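Long-range contacts in pectate lyase (Pectobacterium carotovorum, PDB 4U4B), which probably cleaves polygalacturonate and methyl-esterified pectins by calcium-dependent elimination at sites within the chain, leaving oligosaccharides with unsaturated non-reducing ends: residues S145-S150 with G174-H179; R168-G173 with I191-C196; I195-A200 with P225-Q230; F244-Q249 with G278-I283. All coordinates share one frame; numbering follows the deposited sequence.

Contact 1 (S145-S150 with G174-H179). With EDO (1,2-ethanediol), chain C.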
loop_
_atom_site.group_PDB
_atom_site.type_symbol
_atom_site.label_atom_id
_atom_site.label_comp_id
_atom_site.label_asym_id
_atom_site.label_seq_id
_atom_site.Cartn_x
_atom_site.Cartn_y
_atom_site.Cartn_z
ATOM N N SER A 145 2.187 -10.045 16.395
ATOM C CA SER A 145 1.995 -11.321 15.689
ATOM C C SER A 145 0.555 -11.537 15.179
ATOM O O SER A 145 -0.373 -10.832 15.582
ATOM C CB SER A 145 2.407 -12.479 16.584
ATOM O OG SER A 145 2.713 -13.622 15.804
ATOM N N CYS A 146 0.390 -12.519 14.294
ATOM C CA CYS A 146 -0.860 -12.752 13.547
ATOM C C CYS A 146 -2.129 -13.025 14.354
ATOM O O CYS A 146 -2.096 -13.738 15.360
ATOM C CB CYS A 146 -0.688 -13.937 12.602
ATOM S SG CYS A 146 0.547 -13.736 11.343
ATOM N N SER A 147 -3.248 -12.489 13.859
ATOM C CA SER A 147 -4.584 -12.810 14.370
ATOM C C SER A 147 -5.160 -14.023 13.637
ATOM O O SER A 147 -4.940 -14.200 12.433
ATOM C CB SER A 147 -5.531 -11.615 14.223
ATOM O OG SER A 147 -5.681 -11.220 12.872
ATOM N N GLY A 148 -5.906 -14.851 14.364
ATOM C CA GLY A 148 -6.377 -16.112 13.823
ATOM C C GLY A 148 -5.395 -17.193 14.226
ATOM O O GLY A 148 -5.734 -18.377 14.295
ATOM N N ASP A 149 -4.164 -16.767 14.489
ATOM C CA ASP A 149 -3.150 -17.620 15.086
ATOM C C ASP A 149 -2.939 -17.202 16.533
ATOM O O ASP A 149 -2.043 -17.700 17.213
ATOM C CB ASP A 149 -1.843 -17.539 14.305
ATOM C CG ASP A 149 -2.013 -17.948 12.862
ATOM O OD1 ASP A 149 -2.855 -18.833 12.596
ATOM O OD2 ASP A 149 -1.316 -17.381 11.994
ATOM N N SER A 150 -3.778 -16.277 16.993
ATOM C CA SER A 150 -3.741 -15.821 18.374
ATOM C C SER A 150 -5.096 -16.052 19.040
ATOM O O SER A 150 -5.595 -17.179 19.095
ATOM C CB SER A 150 -3.362 -14.341 18.438
ATOM O OG SER A 150 -2.311 -14.041 17.529
ATOM N N GLY A 174 5.464 -12.490 10.160
ATOM C CA GLY A 174 4.423 -11.581 9.725
ATOM C C GLY A 174 3.717 -10.894 10.878
ATOM O O GLY A 174 3.538 -11.460 11.950
ATOM N N SER A 175 3.313 -9.655 10.647
ATOM C CA SER A 175 2.538 -8.913 11.627
ATOM C C SER A 175 1.111 -8.671 11.179
ATOM O O SER A 175 0.812 -8.631 9.986
ATOM C CB SER A 175 3.197 -7.564 11.923
ATOM O OG SER A 175 2.228 -6.621 12.353
ATOM N N ASP A 176 0.234 -8.529 12.160
ATOM C CA ASP A 176 -1.082 -7.945 11.963
ATOM C C ASP A 176 -1.028 -6.675 11.141
ATOM O O ASP A 176 -0.108 -5.865 11.300
ATOM C CB ASP A 176 -1.721 -7.622 13.317
ATOM C CG ASP A 176 -2.435 -8.794 13.889
ATOM O OD1 ASP A 176 -2.352 -9.881 13.273
ATOM O OD2 ASP A 176 -3.057 -8.638 14.953
ATOM N N GLY A 177 -2.041 -6.493 10.301
ATOM C CA GLY A 177 -2.186 -5.274 9.532
ATOM C C GLY A 177 -3.036 -4.246 10.250
ATOM O O GLY A 177 -3.327 -4.379 11.435
ATOM N N ILE A 178 -3.446 -3.224 9.514
ATOM C CA ILE A 178 -4.171 -2.081 10.063
ATOM C C ILE A 178 -5.656 -2.209 9.770
ATOM O O ILE A 178 -6.035 -2.593 8.671
ATOM C CB ILE A 178 -3.620 -0.756 9.466
ATOM C CG1 ILE A 178 -2.182 -0.523 9.939
ATOM C CG2 ILE A 178 -4.527 0.432 9.783
ATOM C CD1 ILE A 178 -1.421 0.574 9.164
ATOM N N HIS A 179 -6.503 -1.896 10.744
ATOM C CA HIS A 179 -7.933 -1.919 10.507
ATOM C C HIS A 179 -8.506 -0.527 10.377
ATOM O O HIS A 179 -8.184 0.362 11.161
ATOM C CB HIS A 179 -8.675 -2.652 11.631
ATOM C CG HIS A 179 -8.614 -4.139 11.534
ATOM N ND1 HIS A 179 -9.598 -4.958 12.055
ATOM C CD2 HIS A 179 -7.688 -4.963 10.994
ATOM C CE1 HIS A 179 -9.280 -6.219 11.830
ATOM N NE2 HIS A 179 -8.130 -6.254 11.182
HETATM C C1 EDO C . -4.187 -9.202 9.442
HETATM O O1 EDO C . -4.352 -10.593 9.739
HETATM C C2 EDO C . -4.894 -8.361 10.500
HETATM O O2 EDO C . -6.317 -8.514 10.385
HETATM O O HOH W 1 3.799 -13.570 13.517
#

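Contact 2 (R168-G173 with I191-C196)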
loop_
_atom_site.group_PDB
_atom_site.type_symbol
_atom_site.label_atom_id
_atom_site.label_comp_id
_atom_site.label_asym_id
_atom_site.label_seq_id
_atom_site.Cartn_x
_atom_site.Cartn_y
_atom_site.Cartn_z
ATOM N N ARG A 168 6.485 2.045 9.512
ATOM C CA ARG A 168 7.023 0.767 9.058
ATOM C C ARG A 168 6.432 -0.345 9.952
ATOM O O ARG A 168 6.368 -0.202 11.178
ATOM C CB ARG A 168 8.552 0.808 9.116
ATOM C CG ARG A 168 9.272 -0.408 8.582
ATOM C CD ARG A 168 10.797 -0.175 8.551
ATOM N NE ARG A 168 11.158 1.076 7.879
ATOM C CZ ARG A 168 11.626 1.156 6.629
ATOM N NH1 ARG A 168 11.778 0.061 5.894
ATOM N NH2 ARG A 168 11.928 2.339 6.097
ATOM N N ILE A 169 5.972 -1.430 9.343
ATOM C CA ILE A 169 5.324 -2.506 10.087
ATOM C C ILE A 169 6.101 -3.792 9.879
ATOM O O ILE A 169 6.285 -4.232 8.756
ATOM C CB ILE A 169 3.872 -2.693 9.639
ATOM C CG1 ILE A 169 3.026 -1.503 10.090
ATOM C CG2 ILE A 169 3.306 -4.025 10.172
ATOM C CD1 ILE A 169 1.623 -1.508 9.558
ATOM N N SER A 170 6.582 -4.391 10.955
ATOM C CA SER A 170 7.368 -5.613 10.815
ATOM C C SER A 170 7.237 -6.519 12.037
ATOM O O SER A 170 7.008 -6.040 13.145
ATOM C CB SER A 170 8.829 -5.265 10.580
ATOM O OG SER A 170 9.601 -6.421 10.355
ATOM N N GLU A 171 7.376 -7.824 11.806
ATOM C CA GLU A 171 7.329 -8.854 12.853
ATOM C C GLU A 171 7.700 -10.199 12.208
ATOM O O GLU A 171 7.252 -10.506 11.096
ATOM C CB GLU A 171 5.943 -8.911 13.505
ATOM C CG GLU A 171 5.713 -10.040 14.531
ATOM C CD GLU A 171 6.222 -9.701 15.920
ATOM O OE1 GLU A 171 6.939 -8.692 16.063
ATOM O OE2 GLU A 171 5.898 -10.442 16.871
ATOM N N LYS A 172 8.525 -10.996 12.879
ATOM C CA LYS A 172 8.944 -12.264 12.277
ATOM C C LYS A 172 7.759 -13.216 12.171
ATOM O O LYS A 172 7.042 -13.442 13.146
ATOM C CB LYS A 172 10.078 -12.908 13.072
ATOM C CG LYS A 172 10.626 -14.212 12.456
ATOM C CD LYS A 172 11.281 -13.974 11.076
ATOM C CE LYS A 172 12.097 -15.194 10.613
ATOM N NZ LYS A 172 12.662 -15.045 9.231
ATOM N N GLY A 173 7.548 -13.752 10.971
ATOM C CA GLY A 173 6.421 -14.622 10.713
ATOM C C GLY A 173 5.243 -13.793 10.267
ATOM O O GLY A 173 4.152 -14.308 10.033
ATOM N N ILE A 191 4.969 1.325 5.099
ATOM C CA ILE A 191 5.695 0.206 4.513
ATOM C C ILE A 191 5.410 -1.081 5.302
ATOM O O ILE A 191 5.862 -1.236 6.438
ATOM C CB ILE A 191 7.195 0.491 4.472
ATOM C CG1 ILE A 191 7.450 1.765 3.643
ATOM C CG2 ILE A 191 7.951 -0.704 3.919
ATOM C CD1 ILE A 191 8.900 2.050 3.326
ATOM N N TRP A 192 4.630 -1.980 4.707
ATOM C CA TRP A 192 4.374 -3.290 5.313
ATOM C C TRP A 192 5.462 -4.273 4.885
ATOM O O TRP A 192 5.411 -4.833 3.773
ATOM C CB TRP A 192 3.019 -3.858 4.903
ATOM C CG TRP A 192 1.784 -3.187 5.392
ATOM C CD1 TRP A 192 1.003 -3.574 6.447
ATOM C CD2 TRP A 192 1.124 -2.068 4.796
ATOM N NE1 TRP A 192 -0.082 -2.740 6.563
ATOM C CE2 TRP A 192 -0.032 -1.808 5.558
ATOM C CE3 TRP A 192 1.407 -1.248 3.695
ATOM C CZ2 TRP A 192 -0.908 -0.770 5.254
ATOM C CZ3 TRP A 192 0.530 -0.215 3.394
ATOM C CH2 TRP A 192 -0.617 0.012 4.174
ATOM N N GLU A 193 6.432 -4.496 5.764
ATOM C CA GLU A 193 7.556 -5.356 5.442
ATOM C C GLU A 193 7.226 -6.818 5.662
ATOM O O GLU A 193 7.805 -7.687 5.017
ATOM C CB GLU A 193 8.767 -4.965 6.271
ATOM C CG GLU A 193 9.300 -3.591 5.944
ATOM C CD GLU A 193 10.405 -3.179 6.880
ATOM O OE1 GLU A 193 10.233 -3.363 8.104
ATOM O OE2 GLU A 193 11.448 -2.686 6.408
ATOM N N ASP A 194 6.291 -7.069 6.580
ATOM C CA ASP A 194 5.851 -8.417 6.974
ATOM C C ASP A 194 4.347 -8.452 7.119
ATOM O O ASP A 194 3.791 -7.725 7.943
ATOM C CB ASP A 194 6.454 -8.845 8.314
ATOM C CG ASP A 194 7.897 -9.265 8.207
ATOM O OD1 ASP A 194 8.183 -10.283 7.541
ATOM O OD2 ASP A 194 8.743 -8.590 8.829
ATOM N N ILE A 195 3.691 -9.309 6.350
ATOM C CA ILE A 195 2.237 -9.372 6.349
ATOM C C ILE A 195 1.763 -10.769 6.736
ATOM O O ILE A 195 2.301 -11.756 6.235
ATOM C CB ILE A 195 1.681 -8.997 4.952
ATOM C CG1 ILE A 195 1.803 -7.498 4.722
ATOM C CG2 ILE A 195 0.230 -9.441 4.778
ATOM C CD1 ILE A 195 1.658 -7.103 3.257
ATOM N N CYS A 196 0.773 -10.860 7.625
ATOM C CA CYS A 196 0.124 -12.145 7.873
ATOM C C CYS A 196 -0.840 -12.493 6.745
ATOM O O CYS A 196 -0.523 -13.307 5.884
ATOM C CB CYS A 196 -0.620 -12.140 9.201
ATOM S SG CYS A 196 0.439 -11.842 10.621
HETATM O O HOH W 2 9.168 -12.839 8.468
#

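Contact 3 (I195-A200 with P225-Q230). With SO4 (sulfate ion), chain B.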
loop_
_atom_site.group_PDB
_atom_site.type_symbol
_atom_site.label_atom_id
_atom_site.label_comp_id
_atom_site.label_asym_id
_atom_site.label_seq_id
_atom_site.Cartn_x
_atom_site.Cartn_y
_atom_site.Cartn_z
ATOM N N ILE A 195 3.691 -9.309 6.350
ATOM C CA ILE A 195 2.237 -9.372 6.349
ATOM C C ILE A 195 1.763 -10.769 6.736
ATOM O O ILE A 195 2.301 -11.756 6.235
ATOM C CB ILE A 195 1.681 -8.997 4.952
ATOM C CG1 ILE A 195 1.803 -7.498 4.722
ATOM C CG2 ILE A 195 0.230 -9.441 4.778
ATOM C CD1 ILE A 195 1.658 -7.103 3.257
ATOM N N CYS A 196 0.773 -10.860 7.625
ATOM C CA CYS A 196 0.124 -12.145 7.873
ATOM C C CYS A 196 -0.840 -12.493 6.745
ATOM O O CYS A 196 -0.523 -13.307 5.884
ATOM C CB CYS A 196 -0.620 -12.140 9.201
ATOM S SG CYS A 196 0.439 -11.842 10.621
ATOM N N GLU A 197 -2.015 -11.871 6.744
ATOM C CA GLU A 197 -3.021 -12.174 5.734
ATOM C C GLU A 197 -3.458 -10.914 5.004
ATOM O O GLU A 197 -3.574 -10.903 3.770
ATOM C CB GLU A 197 -4.234 -12.877 6.369
ATOM C CG GLU A 197 -5.326 -13.305 5.369
ATOM C CD GLU A 197 -4.758 -14.061 4.165
ATOM O OE1 GLU A 197 -3.882 -14.933 4.365
ATOM O OE2 GLU A 197 -5.172 -13.770 3.016
ATOM N N ASP A 198 -3.686 -9.852 5.771
ATOM C CA ASP A 198 -4.124 -8.579 5.223
ATOM C C ASP A 198 -3.284 -7.432 5.772
ATOM O O ASP A 198 -3.200 -7.250 6.996
ATOM C CB ASP A 198 -5.598 -8.321 5.553
ATOM C CG ASP A 198 -6.509 -9.474 5.150
ATOM O OD1 ASP A 198 -6.321 -10.033 4.050
ATOM O OD2 ASP A 198 -7.422 -9.821 5.937
ATOM N N ALA A 199 -2.682 -6.652 4.875
ATOM C CA ALA A 199 -2.006 -5.416 5.258
ATOM C C ALA A 199 -3.010 -4.417 5.843
ATOM O O ALA A 199 -2.755 -3.787 6.867
ATOM C CB ALA A 199 -1.277 -4.799 4.051
ATOM N N ALA A 200 -4.153 -4.277 5.184
ATOM C CA ALA A 200 -5.210 -3.398 5.678
ATOM C C ALA A 200 -6.597 -4.006 5.415
ATOM O O ALA A 200 -6.850 -4.634 4.363
ATOM C CB ALA A 200 -5.103 -2.029 5.050
ATOM N N PRO A 225 -2.546 -17.792 0.243
ATOM C CA PRO A 225 -2.096 -16.505 -0.285
ATOM C C PRO A 225 -2.693 -15.327 0.478
ATOM O O PRO A 225 -3.839 -15.406 0.912
ATOM C CB PRO A 225 -2.601 -16.531 -1.733
ATOM C CG PRO A 225 -2.848 -17.972 -2.044
ATOM C CD PRO A 225 -3.320 -18.546 -0.757
ATOM N N ASP A 226 -1.935 -14.247 0.640
ATOM C CA ASP A 226 -2.430 -13.111 1.404
ATOM C C ASP A 226 -3.377 -12.267 0.553
ATOM O O ASP A 226 -3.378 -12.376 -0.666
ATOM C CB ASP A 226 -1.262 -12.274 1.949
ATOM C CG ASP A 226 -0.504 -11.517 0.865
ATOM O OD1 ASP A 226 -0.674 -11.828 -0.328
ATOM O OD2 ASP A 226 0.283 -10.606 1.212
ATOM N N LYS A 227 -4.205 -11.462 1.205
ATOM C CA LYS A 227 -5.023 -10.472 0.515
ATOM C C LYS A 227 -4.643 -9.105 1.065
ATOM O O LYS A 227 -5.006 -8.766 2.185
ATOM C CB LYS A 227 -6.522 -10.737 0.709
ATOM C CG LYS A 227 -7.051 -11.944 -0.049
ATOM C CD LYS A 227 -7.662 -12.934 0.897
ATOM C CE LYS A 227 -7.577 -14.332 0.330
ATOM N NZ LYS A 227 -8.381 -15.287 1.154
ATOM N N VAL A 228 -3.902 -8.336 0.279
ATOM C CA VAL A 228 -3.240 -7.155 0.808
ATOM C C VAL A 228 -4.275 -6.199 1.387
ATOM O O VAL A 228 -4.185 -5.825 2.552
ATOM C CB VAL A 228 -2.397 -6.468 -0.264
ATOM C CG1 VAL A 228 -1.644 -5.293 0.345
ATOM C CG2 VAL A 228 -1.444 -7.469 -0.857
ATOM N N LEU A 229 -5.278 -5.861 0.586
ATOM C CA LEU A 229 -6.411 -5.067 1.047
ATOM C C LEU A 229 -7.666 -5.937 1.125
ATOM O O LEU A 229 -8.067 -6.535 0.132
ATOM C CB LEU A 229 -6.649 -3.885 0.117
ATOM C CG LEU A 229 -5.386 -3.065 -0.134
ATOM C CD1 LEU A 229 -5.651 -1.923 -1.134
ATOM C CD2 LEU A 229 -4.821 -2.532 1.189
ATOM N N GLN A 230 -8.279 -5.998 2.304
ATOM C CA GLN A 230 -9.489 -6.792 2.488
ATOM C C GLN A 230 -10.651 -5.876 2.858
ATOM O O GLN A 230 -10.496 -4.986 3.685
ATOM C CB GLN A 230 -9.266 -7.854 3.566
ATOM C CG GLN A 230 -10.497 -8.691 3.891
ATOM C CD GLN A 230 -10.633 -9.923 3.001
ATOM O OE1 GLN A 230 -9.682 -10.328 2.332
ATOM N NE2 GLN A 230 -11.813 -10.532 3.002
HETATM S S SO4 B . -10.476 -15.326 -1.185
HETATM O O1 SO4 B . -10.739 -14.672 0.104
HETATM O O2 SO4 B . -9.900 -14.350 -2.112
HETATM O O3 SO4 B . -9.537 -16.433 -1.010
HETATM O O4 SO4 B . -11.719 -15.859 -1.750
#

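Contact 4 (F244-Q249 with G278-I283)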
loop_
_atom_site.group_PDB
_atom_site.type_symbol
_atom_site.label_atom_id
_atom_site.label_comp_id
_atom_site.label_asym_id
_atom_site.label_seq_id
_atom_site.Cartn_x
_atom_site.Cartn_y
_atom_site.Cartn_z
ATOM N N PHE A 244 0.705 3.071 -4.716
ATOM C CA PHE A 244 0.849 1.978 -3.750
ATOM C C PHE A 244 1.504 0.796 -4.439
ATOM O O PHE A 244 1.086 0.408 -5.529
ATOM C CB PHE A 244 -0.526 1.593 -3.178
ATOM C CG PHE A 244 -0.496 0.443 -2.195
ATOM C CD1 PHE A 244 0.311 0.491 -1.071
ATOM C CD2 PHE A 244 -1.324 -0.667 -2.373
ATOM C CE1 PHE A 244 0.314 -0.552 -0.139
ATOM C CE2 PHE A 244 -1.324 -1.712 -1.460
ATOM C CZ PHE A 244 -0.503 -1.652 -0.338
ATOM N N THR A 245 2.561 0.256 -3.842
ATOM C CA THR A 245 3.341 -0.785 -4.525
ATOM C C THR A 245 3.401 -2.097 -3.748
ATOM O O THR A 245 3.738 -2.104 -2.559
ATOM C CB THR A 245 4.787 -0.301 -4.808
ATOM O OG1 THR A 245 4.752 0.775 -5.754
ATOM C CG2 THR A 245 5.659 -1.426 -5.382
ATOM N N LEU A 246 3.062 -3.193 -4.432
ATOM C CA LEU A 246 3.251 -4.546 -3.922
ATOM C C LEU A 246 4.569 -5.132 -4.399
ATOM O O LEU A 246 4.961 -4.968 -5.556
ATOM C CB LEU A 246 2.112 -5.468 -4.361
ATOM C CG LEU A 246 0.854 -5.595 -3.511
ATOM C CD1 LEU A 246 0.173 -4.237 -3.365
ATOM C CD2 LEU A 246 -0.095 -6.613 -4.128
ATOM N N THR A 247 5.240 -5.834 -3.502
ATOM C CA THR A 247 6.511 -6.469 -3.794
ATOM C C THR A 247 6.480 -7.837 -3.135
ATOM O O THR A 247 5.718 -8.043 -2.192
ATOM C CB THR A 247 7.708 -5.638 -3.279
ATOM O OG1 THR A 247 8.927 -6.184 -3.791
ATOM C CG2 THR A 247 7.775 -5.646 -1.769
ATOM N N GLY A 248 7.294 -8.768 -3.626
ATOM C CA GLY A 248 7.242 -10.143 -3.159
ATOM C C GLY A 248 6.170 -10.927 -3.890
ATOM O O GLY A 248 5.828 -10.626 -5.036
ATOM N N GLN A 249 5.631 -11.946 -3.236
ATOM C CA GLN A 249 4.605 -12.770 -3.862
ATOM C C GLN A 249 3.315 -12.628 -3.076
ATOM O O GLN A 249 3.306 -12.778 -1.859
ATOM C CB GLN A 249 5.034 -14.247 -3.937
ATOM C CG GLN A 249 6.545 -14.488 -4.083
ATOM C CD GLN A 249 7.199 -13.688 -5.212
ATOM O OE1 GLN A 249 6.559 -13.351 -6.217
ATOM N NE2 GLN A 249 8.487 -13.373 -5.040
ATOM N N GLY A 278 6.110 -8.004 -8.420
ATOM C CA GLY A 278 6.368 -9.363 -7.999
ATOM C C GLY A 278 5.267 -10.179 -8.637
ATOM O O GLY A 278 4.627 -9.708 -9.565
ATOM N N THR A 279 5.033 -11.386 -8.140
ATOM C CA THR A 279 3.938 -12.204 -8.639
ATOM C C THR A 279 2.694 -12.057 -7.769
ATOM O O THR A 279 2.778 -11.737 -6.583
ATOM C CB THR A 279 4.323 -13.670 -8.685
ATOM O OG1 THR A 279 4.311 -14.194 -7.352
ATOM C CG2 THR A 279 5.701 -13.834 -9.283
ATOM N N ILE A 280 1.542 -12.313 -8.371
ATOM C CA ILE A 280 0.263 -12.189 -7.697
ATOM C C ILE A 280 -0.768 -13.052 -8.440
ATOM O O ILE A 280 -0.630 -13.289 -9.646
ATOM C CB ILE A 280 -0.169 -10.720 -7.647
ATOM C CG1 ILE A 280 -1.243 -10.485 -6.584
ATOM C CG2 ILE A 280 -0.614 -10.239 -9.019
ATOM C CD1 ILE A 280 -1.615 -9.015 -6.449
ATOM N N ASP A 281 -1.784 -13.539 -7.739
ATOM C CA ASP A 281 -2.742 -14.455 -8.354
ATOM C C ASP A 281 -3.823 -13.682 -9.089
ATOM O O ASP A 281 -4.331 -14.127 -10.124
ATOM C CB ASP A 281 -3.370 -15.388 -7.314
ATOM C CG ASP A 281 -2.343 -16.259 -6.623
ATOM O OD1 ASP A 281 -1.289 -16.525 -7.227
ATOM O OD2 ASP A 281 -2.580 -16.683 -5.473
ATOM N N SER A 282 -4.172 -12.519 -8.557
ATOM C CA SER A 282 -5.133 -11.646 -9.216
ATOM C C SER A 282 -5.089 -10.279 -8.557
ATOM O O SER A 282 -4.658 -10.147 -7.414
ATOM C CB SER A 282 -6.559 -12.229 -9.165
ATOM O OG SER A 282 -7.056 -12.325 -7.836
ATOM N N ILE A 283 -5.534 -9.265 -9.282
ATOM C CA ILE A 283 -5.557 -7.927 -8.738
ATOM C C ILE A 283 -6.753 -7.747 -7.800
ATOM O O ILE A 283 -6.572 -7.563 -6.591
ATOM C CB ILE A 283 -5.587 -6.883 -9.859
ATOM C CG1 ILE A 283 -4.297 -6.965 -10.690
ATOM C CG2 ILE A 283 -5.801 -5.491 -9.301
ATOM C CD1 ILE A 283 -2.994 -6.935 -9.873
HETATM O O HOH W 3 3.691 -9.410 -5.795
#

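Contact 1 (S145-S150 with G174-H179)
With CG set beside its own backbone N (chi1 -86°), Asp176 extends its carboxylate to the loop 145-150, where OD1 meets the backbone of Ser147. Ser147 has OG between its backbone N and carbonyl carbon (chi1 60°), which leaves the hydroxyl close to the same carboxylate, 3.6 Å from Asp176 OD1, but not bonded to it. The backbone amide makes the bond: Ser147 N lies 2.8 Å from Asp176 OD1, yet the N-H...O angle is only 124°, and it is weak. Ser145 O comes within 3.2 Å of Asp176 OD1, acceptor against acceptor; Gln153 NE2 gives the Ser145 carbonyl a weak hydrogen bond.

On the flank of the loop, one water links Ser145 OG, at 2.5 Å, to Gly174 O, at 2.6 Å. Cys146 SG packs against Gly174 O. Ser175 OG donates to Asp176 O within the turn that leads into strand 178-182. A 1,2-ethanediol molecule, probably from the crystallisation liquor, spans the far side: its O2 sits in the ring plane of His179, 3.0 Å from NE2, while its O1 makes a weak bond to Ser147 OG.

Across this contact the carboxylate receives one weak amide bond and faces a carbonyl oxygen. The polar grip between the two segments is thus slight, and the disulfide from Cys146 to Cys196 of the following turn, against which Gly174 packs, probably contributes much of the loop's attachment.

Contact 2 (R168-G173 with I191-C196)
Arg168 and Glu193 form a salt bridge, with NH1 2.8 Å from OE2. The carboxylate oxygen lies in the guanidinium plane, but the carboxylate is itself approached from above its own plane, the two flat groups being turned 64° apart. A bend at chi3 (-51°) turns the edge of the guanidinium toward Glu193, whose OE1 rests against the Arg168 methylenes, 3.1 Å from CG. Arg168 NH2 has a further partner in Leu28 O, so the pair also reaches the N-terminal part of the chain.

A second polar pair lies further along. Ser170 OG donates to Asp194 OD2 at 2.8 Å, arriving nearly in line with the carboxylate C-O bond, and Glu171 N adds a weak bond to the same oxygen. The other oxygen, Asp194 OD1, is joined through a water to Gly173 N.

Between these groups the backbones pair as parallel strands: Ile169 N binds Ile191 O at 2.9 Å, and Glu193 N binds Ile169 O at 3.0 Å. On the face carrying Arg168, Ile191 lies alongside it and sets CD1 over one face of the guanidinium, 4.1 Å from NH2. On the other face, Ile169 CD1 touches the pyrrole part of Trp192, 3.7 Å from NE1, which is weakly bonded to Ala199 O.

Asp194 binds calcium in this protein. With OD2 held by a hydroxyl and, weakly, by an amide, and OD1 reached through water, the preceding coil probably helps to orient this carboxylate, as a second shell to the metal site.

Contact 3 (I195-A200 with P225-Q230)
Glu197 O receives Lys227 N at 2.7 Å, the first of the bonds that join residues 195-200 to 225-230. Further on, Val228 O takes Ala200 N at 3.1 Å and a weak, bent bond from Ala199 N, and Gln230 N returns to Ala200 O at 2.9 Å, so the chains enter a parallel pairing of Ala200 with Leu229.

Side chains fill in around this backbone. Asp198 lies alongside Lys227 and places OD1 2.6 Å from Lys227 O; its carboxylate also rests on Gln230, where Asp198 CG lies 3.6 Å from Gln230 CB. Glu197 folds back at chi2 (49°) and lays OE2 along the lysine chain, 3.4 Å from Lys227 CD, though NZ stays beyond salt-bridge distance. That ammonium instead donates to two oxygens of a sulfate, probably from the crystallisation liquor, which Lys252 and Arg255 also hold. Toward the interior, Ala199 CB meets Val228 CG1, and Ala200 CB meets Leu229 CD2 at 3.9 Å.

Asp226 stands behind the start of the pairing: its OD2 faces CG2 of the calcium ligand Ile195, while OD2 is bonded to His250 ND1 and OD1 to Gly251 N, in the following coil. Parallel pairing of successive coils, with alanine, valine and leucine stacked between them, is characteristic of the parallel beta-helix of pectate lyases.

Contact 4 (F244-Q249 with G278-I283)
At a corner of the parallel beta-helix, where the chain turns at Gly248 after strand 244-247 to leave one face for another, Gln249 meets Thr279 of the next coil. Its OE1 accepts two bonds from that one residue. Thr279 OG1 approaches at 2.7 Å in the plane of the amide, on a lone pair, whereas Thr279 N lies 3.1 Å from the same oxygen and is tilted 23° from the plane. An off-rotamer chi1 (-31°) and a bend at chi2 bring the end of Gln249 to Thr279, where OE1 meets both donors. The hydroxyl reaches it because Thr279 OG1 sits between the backbone N and the carbonyl carbon.

Close by, Gly248 O forms a weak bond with Thr279 N and passes 3.3 Å from Gly278 CA, an approach that the lack of a side chain on Gly278 makes possible. A water bridges the two coils, donating to Gly248 O and to Thr279 O, each at 2.6 Å. On the interior side, Leu246 and Ile280 cross at about a right angle, with CD2 of the leucine 3.7 Å from CD1 of the isoleucine; Leu253 covers both.

The bonds to the side-chain amide and the Leu246-Ile280 packing join the two coils here, as at a turn between the parallel sheets of a pectate lyase beta-helix.

Overall arrangement
Contacts 1, 2 and 3 each join the next pair of neighbouring coils of the parallel beta-helix, and contact 4 a later pair. Contacts 1 and 2 alternate along the chain, and contact 2 ends on Ile195 and Cys196, where contact 3 begins. The centres of these three lie about 10 to 11 Å apart, and the Cys146-Cys196 disulfide fastens contact 1 to both others. Contact 4 comes last, about 11 Å from contact 3 and about 20 Å from contact 1, centre to centre. Val228 packs on Leu246 and Trp192 on Phe244, carrying the hydrophobic interior onward. The calcium ligands Asp194 and Ile195 lie in the segments of contacts 2 and 3, between adjoining coils.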